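Local structure of putative oxidoreductase (Klebsiella pneumoniae subsp. pneumoniae MGH 78578, 3E82) at residues 202-207 / 211-216; 99-102 / 106-109; 126-131 / 320-325; 259-264 / 271-276; 70-75 / 301-306. The protein probably acts as a nucleotide-dependent oxidoreductase of the Gfo/Idh/MocA family, pairing a Rossmann domain for the dinucleotide with a C-terminal alpha/beta domain. All blocks are in the same frame, centred on the assembly; numbering follows the deposited sequence.

Interaction 1: 202-207 / 211-216; sequences IATLRD and INDWAH
A classic beta bulge lies where strands 197-203 and 214-220 of a hairpin run into their connecting loop: Asp213 and Trp214 both face Ala203. Ala203 N donates to Trp214 O over 2.8 Å, while Ala203 O receives Asp213 N at 2.9 Å and, more weakly, Trp214 N. Just beyond the last strand pair, the Asp213 carboxylate reaches across to the other arm. A chi1 of 50° sets Asp213 CG between backbone N and carbonyl carbon, bringing the two oxygens to consecutive amides. OD1 takes Leu205 N at 2.8 Å, almost in line, on its syn side. OD2 accepts twice from Arg206, from the backbone N on the syn side and from NE on the anti side, both from one face of the carboxylate. The second of these is also a salt bridge, Arg206 NE to Asp213 OD2 at 3.0 Å, and it uses the guanidinium edge although the two planes stand 72° apart. Three N-H donors on a buried carboxylate probably favour its charged form. A water joins Arg206 NH2 to Ile211 O, and Arg206 NH1 bonds Arg159 O.

The hairpin forms one edge of the mixed sheet of the C-terminal alpha/beta domain, with 197-203 outermost, and its faces pack differently. On the Trp214 face, Leu205 CD1 sits over the five-membered ring, a CH-pi contact 3.9 Å from the centroid, and His150 of the second subunit meets the indole. On the face of Ile202 and Ala215, Ile202 CG2 presses on Asn212 CB at 3.3 Å, and Trp177 of helix 176-192 touches both Ile202 and Ala215.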
# COMPACT_ATOMS: atom_id res chain seq x y z
N ILE B 202 -8.44 0.13 -9.13
CA ILE B 202 -7.72 0.27 -10.40
C ILE B 202 -8.06 1.60 -11.08
O ILE B 202 -9.23 1.99 -11.15
CB ILE B 202 -8.08 -0.93 -11.35
CG1 ILE B 202 -7.76 -2.25 -10.64
CG2 ILE B 202 -7.27 -0.85 -12.64
CD1 ILE B 202 -8.17 -3.48 -11.43
N ALA B 203 -7.05 2.29 -11.59
CA ALA B 203 -7.31 3.58 -12.21
C ALA B 203 -6.35 3.98 -13.32
O ALA B 203 -5.28 3.39 -13.50
CB ALA B 203 -7.31 4.68 -11.12
N THR B 204 -6.76 5.01 -14.06
CA THR B 204 -5.99 5.59 -15.16
C THR B 204 -5.64 7.00 -14.66
O THR B 204 -6.50 7.88 -14.65
CB THR B 204 -6.83 5.69 -16.45
OG1 THR B 204 -7.29 4.38 -16.82
CG2 THR B 204 -6.01 6.28 -17.59
N LEU B 205 -4.39 7.19 -14.26
CA LEU B 205 -3.96 8.48 -13.72
C LEU B 205 -3.04 9.33 -14.60
O LEU B 205 -3.03 10.56 -14.47
CB LEU B 205 -3.28 8.25 -12.36
CG LEU B 205 -4.07 7.44 -11.33
CD1 LEU B 205 -3.22 7.24 -10.08
CD2 LEU B 205 -5.37 8.17 -10.99
N ARG B 206 -2.26 8.71 -15.47
CA ARG B 206 -1.38 9.50 -16.32
C ARG B 206 -2.19 10.38 -17.27
O ARG B 206 -3.25 9.99 -17.75
CB ARG B 206 -0.45 8.61 -17.14
CG ARG B 206 0.72 8.04 -16.34
CD ARG B 206 1.53 7.09 -17.19
NE ARG B 206 0.68 6.06 -17.78
CZ ARG B 206 1.10 5.20 -18.69
NH1 ARG B 206 2.35 5.24 -19.13
NH2 ARG B 206 0.26 4.30 -19.18
N ASP B 207 -1.67 11.58 -17.50
CA ASP B 207 -2.31 12.54 -18.39
C ASP B 207 -2.21 11.97 -19.80
O ASP B 207 -1.11 11.75 -20.32
CB ASP B 207 -1.59 13.89 -18.29
CG ASP B 207 -2.36 15.02 -18.96
OD1 ASP B 207 -3.54 15.23 -18.60
OD2 ASP B 207 -1.78 15.69 -19.85
N ILE B 211 -5.69 3.51 -20.63
CA ILE B 211 -5.79 2.21 -19.98
C ILE B 211 -5.29 2.38 -18.55
O ILE B 211 -4.46 3.25 -18.29
CB ILE B 211 -4.88 1.16 -20.65
CG1 ILE B 211 -4.50 1.61 -22.06
CG2 ILE B 211 -5.59 -0.18 -20.70
CD1 ILE B 211 -3.49 0.70 -22.75
N ASN B 212 -5.78 1.55 -17.63
CA ASN B 212 -5.35 1.67 -16.24
C ASN B 212 -3.83 1.60 -16.14
O ASN B 212 -3.19 0.78 -16.80
CB ASN B 212 -6.01 0.58 -15.35
CG ASN B 212 -5.43 -0.82 -15.55
OD1 ASN B 212 -4.34 -1.13 -15.07
ND2 ASN B 212 -6.18 -1.69 -16.23
N ASP B 213 -3.25 2.50 -15.34
CA ASP B 213 -1.81 2.55 -15.14
C ASP B 213 -1.47 2.60 -13.65
O ASP B 213 -0.35 2.91 -13.27
CB ASP B 213 -1.20 3.78 -15.84
CG ASP B 213 -1.93 5.07 -15.50
OD1 ASP B 213 -2.54 5.15 -14.41
OD2 ASP B 213 -1.89 6.01 -16.32
N TRP B 214 -2.47 2.32 -12.83
CA TRP B 214 -2.30 2.31 -11.38
C TRP B 214 -3.23 1.23 -10.86
O TRP B 214 -4.44 1.29 -11.08
CB TRP B 214 -2.69 3.66 -10.79
CG TRP B 214 -2.39 3.83 -9.32
CD1 TRP B 214 -1.27 4.39 -8.77
CD2 TRP B 214 -3.27 3.54 -8.23
NE1 TRP B 214 -1.40 4.47 -7.40
CE2 TRP B 214 -2.62 3.96 -7.04
CE3 TRP B 214 -4.55 2.97 -8.13
CZ2 TRP B 214 -3.21 3.82 -5.78
CZ3 TRP B 214 -5.13 2.84 -6.88
CH2 TRP B 214 -4.46 3.27 -5.72
N ALA B 215 -2.67 0.24 -10.18
CA ALA B 215 -3.47 -0.83 -9.64
C ALA B 215 -3.00 -1.13 -8.23
O ALA B 215 -1.82 -1.41 -8.00
CB ALA B 215 -3.36 -2.07 -10.51
N HIS B 216 -3.93 -1.04 -7.30
CA HIS B 216 -3.63 -1.28 -5.91
C HIS B 216 -4.62 -2.34 -5.45
O HIS B 216 -5.80 -2.06 -5.26
CB HIS B 216 -3.80 0.01 -5.13
CG HIS B 216 -3.20 -0.04 -3.77
ND1 HIS B 216 -3.96 -0.14 -2.63
CD2 HIS B 216 -1.91 -0.08 -3.37
CE1 HIS B 216 -3.16 -0.25 -1.59
NE2 HIS B 216 -1.91 -0.22 -2.01
O HOH W 1 -2.24 3.70 -19.39

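Interaction 2: 99-102 / 106-109; sequences PFTL and EARE
Ala107 CB is met by two neighbouring side chains of the 99-102 loop. Thr101 OG1 lies 3.3 Å from Ala107 CB, and Phe100 CE1 reaches the same methyl at 3.7 Å. The methyl of Thr101 adds a third touch, CG2 to Ala107 CA at 3.7 Å, and this group also lies above one face of the Phe100 ring, near its rim. Phe100 extends toward the helix because its CG is anti to the backbone N (chi1 -176°).

In the next shell, Asp103 ties loop to helix: its carbonyl O bonds Thr101 OG1, and its OD1 bonds Glu106 N in the first turn of helix 104-116. Leu324 and Met327 of helix 320-339 pack on Ala107, while Leu121 and Val123 of the last Rossmann strand touch Phe100. In the loop after strand 93-96, Pro99 follows a cis peptide bond and probably corresponds to the proline of the family's Glu-Lys-Pro-like motif.

No hydrogen bond crosses between 99-102 and 106-109. The Thr101 hydroxyl, turned to Asp103 O, has its polar need met locally, so what joins the two segments is van der Waals packing, one part of it a hydroxyl oxygen against a methyl, in a buried setting.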
# COMPACT_ATOMS: atom_id res chain seq x y z
N PRO B 99 -1.79 -14.78 -21.69
CA PRO B 99 -2.75 -15.37 -20.76
C PRO B 99 -3.15 -16.79 -21.15
O PRO B 99 -3.21 -17.13 -22.34
CB PRO B 99 -3.93 -14.41 -20.85
CG PRO B 99 -3.92 -14.06 -22.31
CD PRO B 99 -2.44 -13.78 -22.55
N PHE B 100 -3.42 -17.60 -20.14
CA PHE B 100 -3.84 -18.98 -20.31
C PHE B 100 -4.97 -19.01 -21.36
O PHE B 100 -4.83 -19.61 -22.42
CB PHE B 100 -4.35 -19.51 -18.96
CG PHE B 100 -4.74 -20.96 -18.96
CD1 PHE B 100 -5.39 -21.50 -17.86
CD2 PHE B 100 -4.49 -21.78 -20.06
CE1 PHE B 100 -5.79 -22.84 -17.85
CE2 PHE B 100 -4.88 -23.11 -20.06
CZ PHE B 100 -5.53 -23.64 -18.95
N THR B 101 -6.07 -18.35 -21.02
CA THR B 101 -7.23 -18.23 -21.89
C THR B 101 -7.78 -16.82 -21.68
O THR B 101 -7.22 -16.05 -20.88
CB THR B 101 -8.34 -19.24 -21.51
OG1 THR B 101 -8.72 -19.05 -20.14
CG2 THR B 101 -7.87 -20.68 -21.73
N LEU B 102 -8.86 -16.47 -22.36
CA LEU B 102 -9.43 -15.14 -22.20
C LEU B 102 -10.50 -15.10 -21.12
O LEU B 102 -10.82 -14.03 -20.60
CB LEU B 102 -9.95 -14.62 -23.54
CG LEU B 102 -8.84 -14.48 -24.59
CD1 LEU B 102 -9.40 -13.86 -25.86
CD2 LEU B 102 -7.70 -13.62 -24.03
N GLU B 106 -13.30 -21.31 -20.45
CA GLU B 106 -12.43 -21.97 -21.42
C GLU B 106 -11.21 -22.55 -20.70
O GLU B 106 -10.73 -23.62 -21.07
CB GLU B 106 -11.99 -21.01 -22.53
CG GLU B 106 -13.15 -20.38 -23.28
CD GLU B 106 -12.94 -20.32 -24.78
OE1 GLU B 106 -11.78 -20.11 -25.22
OE2 GLU B 106 -13.93 -20.47 -25.53
N ALA B 107 -10.72 -21.86 -19.68
CA ALA B 107 -9.58 -22.37 -18.93
C ALA B 107 -10.01 -23.72 -18.33
O ALA B 107 -9.30 -24.71 -18.43
CB ALA B 107 -9.18 -21.40 -17.82
N ARG B 108 -11.19 -23.74 -17.71
CA ARG B 108 -11.68 -24.97 -17.10
C ARG B 108 -11.85 -26.07 -18.14
O ARG B 108 -11.59 -27.24 -17.86
CB ARG B 108 -13.00 -24.73 -16.37
CG ARG B 108 -12.83 -23.91 -15.10
CD ARG B 108 -14.09 -23.88 -14.25
NE ARG B 108 -13.81 -23.32 -12.93
CZ ARG B 108 -14.07 -22.06 -12.56
NH1 ARG B 108 -14.63 -21.22 -13.42
NH2 ARG B 108 -13.74 -21.65 -11.35
N GLU B 109 -12.30 -25.69 -19.34
CA GLU B 109 -12.50 -26.67 -20.40
C GLU B 109 -11.15 -27.28 -20.80
O GLU B 109 -11.06 -28.49 -20.97
CB GLU B 109 -13.19 -26.02 -21.60
CG GLU B 109 -14.56 -25.42 -21.25
CD GLU B 109 -15.32 -24.88 -22.45
OE1 GLU B 109 -14.68 -24.33 -23.38
OE2 GLU B 109 -16.57 -24.99 -22.45

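Interaction 3: 126-131 / 320-325; sequences NRRWDS and PVEALA
Arg128 lays the end of its guanidinium against Glu322, straddling a single carboxylate oxygen. The result is an end-on salt bridge across two parts of the fold: the loop that leads from the last Rossmann strand, 121-123, to helix 131-142, and the first turns of helix 320-339. Both terminal nitrogens converge on Glu322 OE1, NH1 at 2.9 Å and NH2 at the same distance. The oxygen lies in the guanidinium plane, yet the planes of the two groups are turned 40° against each other. NH1 approaches OE1 nearly along its C-O axis; NH2 comes from the anti side, well out of the carboxylate plane.

The span is long, with the CA atoms of Arg128 and Glu322 12.4 Å apart, and it is bridged by an arginine chain stretched from CG to NE (chi2 178°). A second acid holds the remaining nitrogen, since Arg128 NE forms a salt bridge with Asp186 of helix 176-192. Acids at both NE and the terminal nitrogens probably fix the rotation of the guanidinium. Arg128 is the second residue of a type I turn, Arg127 to Asp130, whose ends are tied by a salt bridge of 2.7 Å from Arg127 NE to the syn lone pair of Asp130 OD2.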
# COMPACT_ATOMS: atom_id res chain seq x y z
N ASN B 126 6.45 -17.90 -15.25
CA ASN B 126 7.90 -17.98 -15.19
C ASN B 126 8.60 -17.12 -14.16
O ASN B 126 9.82 -16.97 -14.22
CB ASN B 126 8.44 -17.62 -16.58
CG ASN B 126 8.23 -16.16 -16.92
OD1 ASN B 126 7.18 -15.58 -16.63
ND2 ASN B 126 9.23 -15.55 -17.55
N ARG B 127 7.87 -16.57 -13.19
CA ARG B 127 8.52 -15.69 -12.22
C ARG B 127 8.74 -16.31 -10.84
O ARG B 127 9.14 -15.61 -9.90
CB ARG B 127 7.71 -14.39 -12.10
CG ARG B 127 7.28 -13.77 -13.45
CD ARG B 127 8.48 -13.37 -14.32
NE ARG B 127 9.31 -12.35 -13.67
CZ ARG B 127 9.05 -11.05 -13.67
NH1 ARG B 127 7.98 -10.57 -14.30
NH2 ARG B 127 9.86 -10.21 -13.02
N ARG B 128 8.51 -17.61 -10.72
CA ARG B 128 8.68 -18.32 -9.46
C ARG B 128 10.15 -18.58 -9.12
O ARG B 128 10.47 -19.07 -8.04
CB ARG B 128 7.94 -19.66 -9.50
CG ARG B 128 6.45 -19.52 -9.78
CD ARG B 128 5.77 -20.87 -9.87
NE ARG B 128 4.33 -20.69 -10.00
CZ ARG B 128 3.42 -21.65 -9.82
NH1 ARG B 128 3.80 -22.89 -9.49
NH2 ARG B 128 2.13 -21.37 -9.97
N TRP B 129 11.04 -18.26 -10.06
CA TRP B 129 12.46 -18.48 -9.84
C TRP B 129 13.29 -17.21 -9.94
O TRP B 129 14.49 -17.26 -10.21
CB TRP B 129 12.95 -19.54 -10.83
CG TRP B 129 12.18 -20.80 -10.65
CD1 TRP B 129 12.44 -21.80 -9.75
CD2 TRP B 129 10.97 -21.17 -11.32
NE1 TRP B 129 11.46 -22.77 -9.82
CE2 TRP B 129 10.55 -22.41 -10.77
CE3 TRP B 129 10.20 -20.58 -12.33
CZ2 TRP B 129 9.38 -23.06 -11.20
CZ3 TRP B 129 9.03 -21.23 -12.75
CH2 TRP B 129 8.64 -22.46 -12.18
N ASP B 130 12.63 -16.07 -9.74
CA ASP B 130 13.29 -14.77 -9.78
C ASP B 130 14.13 -14.55 -8.52
O ASP B 130 13.75 -14.97 -7.43
CB ASP B 130 12.24 -13.66 -9.90
CG ASP B 130 11.67 -13.53 -11.30
OD1 ASP B 130 11.94 -14.42 -12.13
OD2 ASP B 130 10.96 -12.54 -11.57
N SER B 131 15.27 -13.88 -8.69
CA SER B 131 16.17 -13.61 -7.57
C SER B 131 15.45 -12.92 -6.41
O SER B 131 15.58 -13.34 -5.26
CB SER B 131 17.37 -12.77 -8.05
OG SER B 131 16.96 -11.52 -8.58
N PRO B 320 -2.33 -26.43 -14.43
CA PRO B 320 -3.29 -25.44 -14.93
C PRO B 320 -4.24 -24.83 -13.89
O PRO B 320 -4.63 -23.67 -14.03
CB PRO B 320 -4.02 -26.19 -16.05
CG PRO B 320 -3.86 -27.65 -15.69
CD PRO B 320 -2.46 -27.72 -15.13
N VAL B 321 -4.60 -25.60 -12.87
CA VAL B 321 -5.49 -25.08 -11.84
C VAL B 321 -4.86 -23.89 -11.09
O VAL B 321 -5.57 -23.03 -10.56
CB VAL B 321 -5.88 -26.18 -10.84
CG1 VAL B 321 -4.68 -26.60 -10.00
CG2 VAL B 321 -7.02 -25.70 -9.96
N GLU B 322 -3.53 -23.84 -11.06
CA GLU B 322 -2.85 -22.74 -10.39
C GLU B 322 -2.94 -21.50 -11.25
O GLU B 322 -2.96 -20.39 -10.73
CB GLU B 322 -1.38 -23.09 -10.11
CG GLU B 322 -1.23 -24.32 -9.24
CD GLU B 322 0.17 -24.51 -8.70
OE1 GLU B 322 1.13 -23.96 -9.29
OE2 GLU B 322 0.31 -25.22 -7.69
N ALA B 323 -3.01 -21.69 -12.56
CA ALA B 323 -3.14 -20.56 -13.47
C ALA B 323 -4.59 -20.07 -13.37
O ALA B 323 -4.86 -18.88 -13.48
CB ALA B 323 -2.82 -20.98 -14.91
N LEU B 324 -5.51 -21.01 -13.16
CA LEU B 324 -6.92 -20.68 -13.01
C LEU B 324 -7.12 -19.83 -11.74
O LEU B 324 -7.94 -18.91 -11.72
CB LEU B 324 -7.75 -21.97 -12.90
CG LEU B 324 -9.28 -21.84 -12.81
CD1 LEU B 324 -9.84 -21.43 -14.16
CD2 LEU B 324 -9.90 -23.17 -12.37
N ALA B 325 -6.37 -20.16 -10.69
CA ALA B 325 -6.44 -19.43 -9.43
C ALA B 325 -6.01 -17.98 -9.63
O ALA B 325 -6.63 -17.06 -9.11
CB ALA B 325 -5.55 -20.11 -8.39

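Interaction 4: 259-264 / 271-276; sequences ESQLLA and ADWGQD
Gln261, near the end of helix 258-263, looks onto a type II beta turn running from Asp272 to Gln275, and its CA lies 7.3 Å from that of Trp273. Gly274 occupies the third position of the turn with a positive phi of 67°, the conformation that suits glycine there. A bond of 3.2 Å from Gln275 N to Asp272 O closes the turn. Both segments belong to the connection between strands 248-252 and 280-284 of the mixed sheet, so a short helix and the loop that follows it are folded back onto one another.

The Gln261 amide, carried to the turn by a chain extended beyond CG (chi2 -176°), grips it at two backbone points. Its OE1 accepts Gly274 N at 2.8 Å, the donor lying in the carbonyl plane on a lone pair. Its NE2 gives to Asp272 O, also at 2.8 Å and nearly straight, but from above the plane of that carbonyl. Asp272 O therefore serves two donors, Gln261 NE2 and Gln275 N, which arrive at opposite faces. Alongside, Leu262 meets the indole of Trp273 at its edge, CG to CH2 at 3.6 Å. The other end of that ring is held by Asp298, whose OD1 bonds Trp273 NE1, and Leu262 also touches Thr21 and Phe22 of helix 17-28 in the Rossmann domain.

One amide here pairs an acceptor with a backbone N-H and a donor with a carbonyl, which settles the flip of the Gln261 side chain and allows it to clamp the turn without any charged group.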
# COMPACT_ATOMS: atom_id res chain seq x y z
N GLU B 259 14.89 -10.56 -17.22
CA GLU B 259 14.24 -9.99 -18.38
C GLU B 259 15.17 -9.03 -19.13
O GLU B 259 15.28 -9.09 -20.35
CB GLU B 259 12.94 -9.27 -18.00
CG GLU B 259 12.16 -8.80 -19.22
CD GLU B 259 10.91 -8.00 -18.87
OE1 GLU B 259 11.05 -6.90 -18.29
OE2 GLU B 259 9.80 -8.48 -19.18
N SER B 260 15.82 -8.13 -18.39
CA SER B 260 16.74 -7.17 -19.00
C SER B 260 17.88 -7.90 -19.68
O SER B 260 18.34 -7.50 -20.75
CB SER B 260 17.31 -6.22 -17.95
OG SER B 260 16.27 -5.57 -17.26
N GLN B 261 18.35 -8.97 -19.04
CA GLN B 261 19.42 -9.75 -19.62
C GLN B 261 18.94 -10.37 -20.94
O GLN B 261 19.63 -10.29 -21.95
CB GLN B 261 19.88 -10.83 -18.63
CG GLN B 261 20.56 -10.26 -17.39
CD GLN B 261 21.11 -11.32 -16.47
OE1 GLN B 261 20.36 -12.14 -15.94
NE2 GLN B 261 22.42 -11.31 -16.26
N LEU B 262 17.74 -10.94 -20.94
CA LEU B 262 17.19 -11.55 -22.16
C LEU B 262 17.05 -10.51 -23.26
O LEU B 262 17.41 -10.76 -24.41
CB LEU B 262 15.82 -12.18 -21.88
CG LEU B 262 15.79 -13.51 -21.13
CD1 LEU B 262 14.33 -13.91 -20.87
CD2 LEU B 262 16.50 -14.60 -21.96
N LEU B 263 16.53 -9.34 -22.92
CA LEU B 263 16.37 -8.26 -23.89
C LEU B 263 17.72 -7.87 -24.48
O LEU B 263 17.81 -7.48 -25.63
CB LEU B 263 15.73 -7.03 -23.25
CG LEU B 263 14.24 -7.14 -22.91
CD1 LEU B 263 13.79 -5.93 -22.11
CD2 LEU B 263 13.45 -7.25 -24.20
N ALA B 264 18.76 -7.98 -23.66
CA ALA B 264 20.11 -7.63 -24.09
C ALA B 264 20.77 -8.79 -24.82
O ALA B 264 21.93 -8.70 -25.23
CB ALA B 264 20.95 -7.22 -22.88
N ALA B 271 27.38 -17.22 -17.59
CA ALA B 271 28.05 -16.66 -16.42
C ALA B 271 27.24 -15.82 -15.44
O ALA B 271 27.02 -16.21 -14.30
CB ALA B 271 29.28 -15.86 -16.86
N ASP B 272 26.80 -14.65 -15.89
CA ASP B 272 26.05 -13.73 -15.03
C ASP B 272 24.53 -13.84 -15.09
O ASP B 272 23.83 -12.97 -14.56
CB ASP B 272 26.46 -12.29 -15.35
CG ASP B 272 27.97 -12.13 -15.51
OD1 ASP B 272 28.72 -12.66 -14.66
OD2 ASP B 272 28.39 -11.48 -16.49
N TRP B 273 24.02 -14.90 -15.71
CA TRP B 273 22.57 -15.10 -15.83
C TRP B 273 21.90 -15.15 -14.45
O TRP B 273 22.32 -15.90 -13.58
CB TRP B 273 22.30 -16.39 -16.62
CG TRP B 273 20.84 -16.81 -16.67
CD1 TRP B 273 20.27 -17.89 -16.05
CD2 TRP B 273 19.78 -16.15 -17.37
NE1 TRP B 273 18.92 -17.94 -16.33
CE2 TRP B 273 18.59 -16.89 -17.13
CE3 TRP B 273 19.71 -15.01 -18.18
CZ2 TRP B 273 17.36 -16.52 -17.67
CZ3 TRP B 273 18.48 -14.64 -18.72
CH2 TRP B 273 17.32 -15.39 -18.46
N GLY B 274 20.87 -14.33 -14.26
CA GLY B 274 20.14 -14.33 -13.00
C GLY B 274 20.85 -13.83 -11.75
O GLY B 274 20.30 -13.93 -10.65
N GLN B 275 22.07 -13.31 -11.89
CA GLN B 275 22.79 -12.82 -10.73
C GLN B 275 22.11 -11.56 -10.22
O GLN B 275 21.60 -10.76 -11.00
CB GLN B 275 24.25 -12.53 -11.08
CG GLN B 275 25.07 -13.80 -11.28
CD GLN B 275 25.15 -14.63 -10.01
OE1 GLN B 275 25.18 -15.86 -10.06
NE2 GLN B 275 25.18 -13.96 -8.87
N ASP B 276 22.11 -11.40 -8.90
CA ASP B 276 21.48 -10.23 -8.29
C ASP B 276 22.34 -9.74 -7.13
O ASP B 276 22.30 -10.30 -6.03
CB ASP B 276 20.09 -10.61 -7.78
CG ASP B 276 19.24 -9.41 -7.46
OD1 ASP B 276 19.80 -8.30 -7.28
OD2 ASP B 276 18.00 -9.57 -7.37

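Interaction 5: 70-75 / 301-306; sequences LVVIAS and QYYMLI
Leu70 and Val72, alternate residues of strand 70-73, carry the apolar contact, both projecting toward helix 300-310. Leu70 CD2 touches Ile306 CG2 at 4.3 Å, a loose meeting of branch ends. Val72 is more closely engaged: its CG1, anti to the backbone N (chi1 174°), is 3.4 Å from Tyr303 OH, and its CG2 is the branch at the ring edge, 4.2 Å from Tyr303 CE1. The valine and the tyrosine come at each other from opposite directions, so the phenol ends on the isopropyl group and does not lie flat over it. With the CA atoms of Val72 and Tyr303 10.7 Å apart, the length of the aromatic side chain fills most of the distance between strand and helix.

Aromatic packing within the helix probably steadies that side chain. Tyr302 CD2 stands over the centre of the Tyr303 ring, 4.1 Å above its plane, and Ile306 CG1 in turn covers one face of the Tyr302 ring near the rim.

No hydrogen bond joins the two segments; the tyrosine hydroxyls bond partners outside them. Tyr303 OH is hydrogen-bonded to His23 ND1, so the buried hydroxyl has a polar partner despite abutting Val72. Tyr302 OH bonds Ser122 OG. Leu70 and Val72 are tied by backbone bonds to strand 8-13, which with 70-73 forms the middle of the parallel sheet in the order 3-2-1-4-5-6. A helix of the C-terminal part thus covers one face of the Rossmann sheet, while Ile73 points to helix 80-89 on the other.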
# COMPACT_ATOMS: atom_id res chain seq x y z
N LEU B 70 5.83 -31.72 -27.58
CA LEU B 70 5.36 -30.60 -26.78
C LEU B 70 5.19 -29.33 -27.60
O LEU B 70 6.07 -28.95 -28.37
CB LEU B 70 6.35 -30.33 -25.64
CG LEU B 70 6.21 -29.03 -24.85
CD1 LEU B 70 4.88 -29.00 -24.12
CD2 LEU B 70 7.37 -28.92 -23.88
N VAL B 71 4.06 -28.67 -27.40
CA VAL B 71 3.75 -27.43 -28.10
C VAL B 71 3.87 -26.25 -27.12
O VAL B 71 3.31 -26.29 -26.03
CB VAL B 71 2.31 -27.47 -28.68
CG1 VAL B 71 1.91 -26.10 -29.22
CG2 VAL B 71 2.22 -28.52 -29.78
N VAL B 72 4.62 -25.22 -27.52
CA VAL B 72 4.77 -24.02 -26.70
C VAL B 72 4.05 -22.90 -27.47
O VAL B 72 4.49 -22.49 -28.55
CB VAL B 72 6.27 -23.65 -26.51
CG1 VAL B 72 6.39 -22.31 -25.78
CG2 VAL B 72 6.99 -24.73 -25.70
N ILE B 73 2.95 -22.42 -26.92
CA ILE B 73 2.15 -21.39 -27.57
C ILE B 73 2.54 -19.97 -27.18
O ILE B 73 2.34 -19.54 -26.04
CB ILE B 73 0.67 -21.64 -27.30
CG1 ILE B 73 0.33 -23.07 -27.76
CG2 ILE B 73 -0.20 -20.60 -28.01
CD1 ILE B 73 -1.13 -23.43 -27.64
N ALA B 74 3.10 -19.25 -28.14
CA ALA B 74 3.55 -17.88 -27.95
C ALA B 74 3.03 -16.99 -29.08
O ALA B 74 3.69 -16.05 -29.50
CB ALA B 74 5.07 -17.84 -27.91
N SER B 75 1.84 -17.33 -29.57
CA SER B 75 1.19 -16.59 -30.65
C SER B 75 0.26 -15.55 -30.00
O SER B 75 0.21 -15.45 -28.78
CB SER B 75 0.40 -17.57 -31.52
OG SER B 75 -0.40 -18.42 -30.72
N GLN B 301 14.35 -22.91 -14.89
CA GLN B 301 13.79 -23.93 -14.01
C GLN B 301 12.41 -24.35 -14.50
O GLN B 301 12.04 -25.52 -14.38
CB GLN B 301 13.70 -23.42 -12.57
CG GLN B 301 15.02 -23.44 -11.79
CD GLN B 301 15.56 -24.84 -11.57
OE1 GLN B 301 14.84 -25.73 -11.11
NE2 GLN B 301 16.84 -25.04 -11.88
N TYR B 302 11.64 -23.40 -15.03
CA TYR B 302 10.31 -23.74 -15.53
C TYR B 302 10.41 -24.89 -16.55
O TYR B 302 9.69 -25.87 -16.47
CB TYR B 302 9.65 -22.54 -16.21
CG TYR B 302 8.29 -22.87 -16.79
CD1 TYR B 302 7.15 -22.86 -15.98
CD2 TYR B 302 8.15 -23.25 -18.13
CE1 TYR B 302 5.90 -23.22 -16.49
CE2 TYR B 302 6.89 -23.61 -18.65
CZ TYR B 302 5.78 -23.60 -17.82
OH TYR B 302 4.54 -23.97 -18.29
N TYR B 303 11.31 -24.74 -17.52
CA TYR B 303 11.47 -25.76 -18.56
C TYR B 303 12.19 -27.02 -18.07
O TYR B 303 11.90 -28.12 -18.53
CB TYR B 303 12.19 -25.17 -19.77
CG TYR B 303 11.25 -24.43 -20.70
CD1 TYR B 303 10.22 -25.10 -21.36
CD2 TYR B 303 11.35 -23.05 -20.89
CE1 TYR B 303 9.32 -24.43 -22.19
CE2 TYR B 303 10.44 -22.36 -21.71
CZ TYR B 303 9.43 -23.06 -22.36
OH TYR B 303 8.52 -22.40 -23.16
N MSE B 304 13.11 -26.86 -17.12
CA MSE B 304 13.81 -28.03 -16.58
C MSE B 304 12.80 -28.88 -15.82
O MSE B 304 12.83 -30.11 -15.90
CB MSE B 304 14.94 -27.58 -15.66
CG MSE B 304 15.92 -26.65 -16.32
SE MSE B 304 17.38 -26.14 -15.16
CE MSE B 304 16.95 -24.31 -14.78
N LEU B 305 11.90 -28.23 -15.10
CA LEU B 305 10.88 -28.94 -14.33
C LEU B 305 9.79 -29.52 -15.24
O LEU B 305 9.30 -30.63 -15.00
CB LEU B 305 10.29 -28.01 -13.27
CG LEU B 305 11.27 -27.57 -12.17
CD1 LEU B 305 10.62 -26.54 -11.27
CD2 LEU B 305 11.72 -28.79 -11.35
N ILE B 306 9.42 -28.79 -16.28
CA ILE B 306 8.41 -29.29 -17.22
C ILE B 306 9.02 -30.54 -17.87
O ILE B 306 8.33 -31.54 -18.10
CB ILE B 306 8.08 -28.25 -18.31
CG1 ILE B 306 7.12 -27.17 -17.76
CG2 ILE B 306 7.53 -28.96 -19.54
CD1 ILE B 306 5.69 -27.64 -17.52

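How the interactions relate
Helix 320-339 connects two of the contacts: Ala107 and Phe100 of interaction 2 pack on Leu324 and Ala323 of interaction 3, their centres 15 Å apart. Interaction 3 also meets interaction 5, where Trp129 lies against Gln301, Tyr302 and Leu305, and interaction 4, where Ser131 OG probably bonds Asp276 OD2. Along the chain, interactions 2, 1 and 4 each close locally and in that order, whereas interactions 3 and 5 span long distances in sequence and cross each other. Interaction 1 stands apart, about 32 Å from interaction 5 between centres, at the hairpin facing the second subunit. The long-range pairs thus join the Rossmann sheet and its exit loop to C-terminal helices.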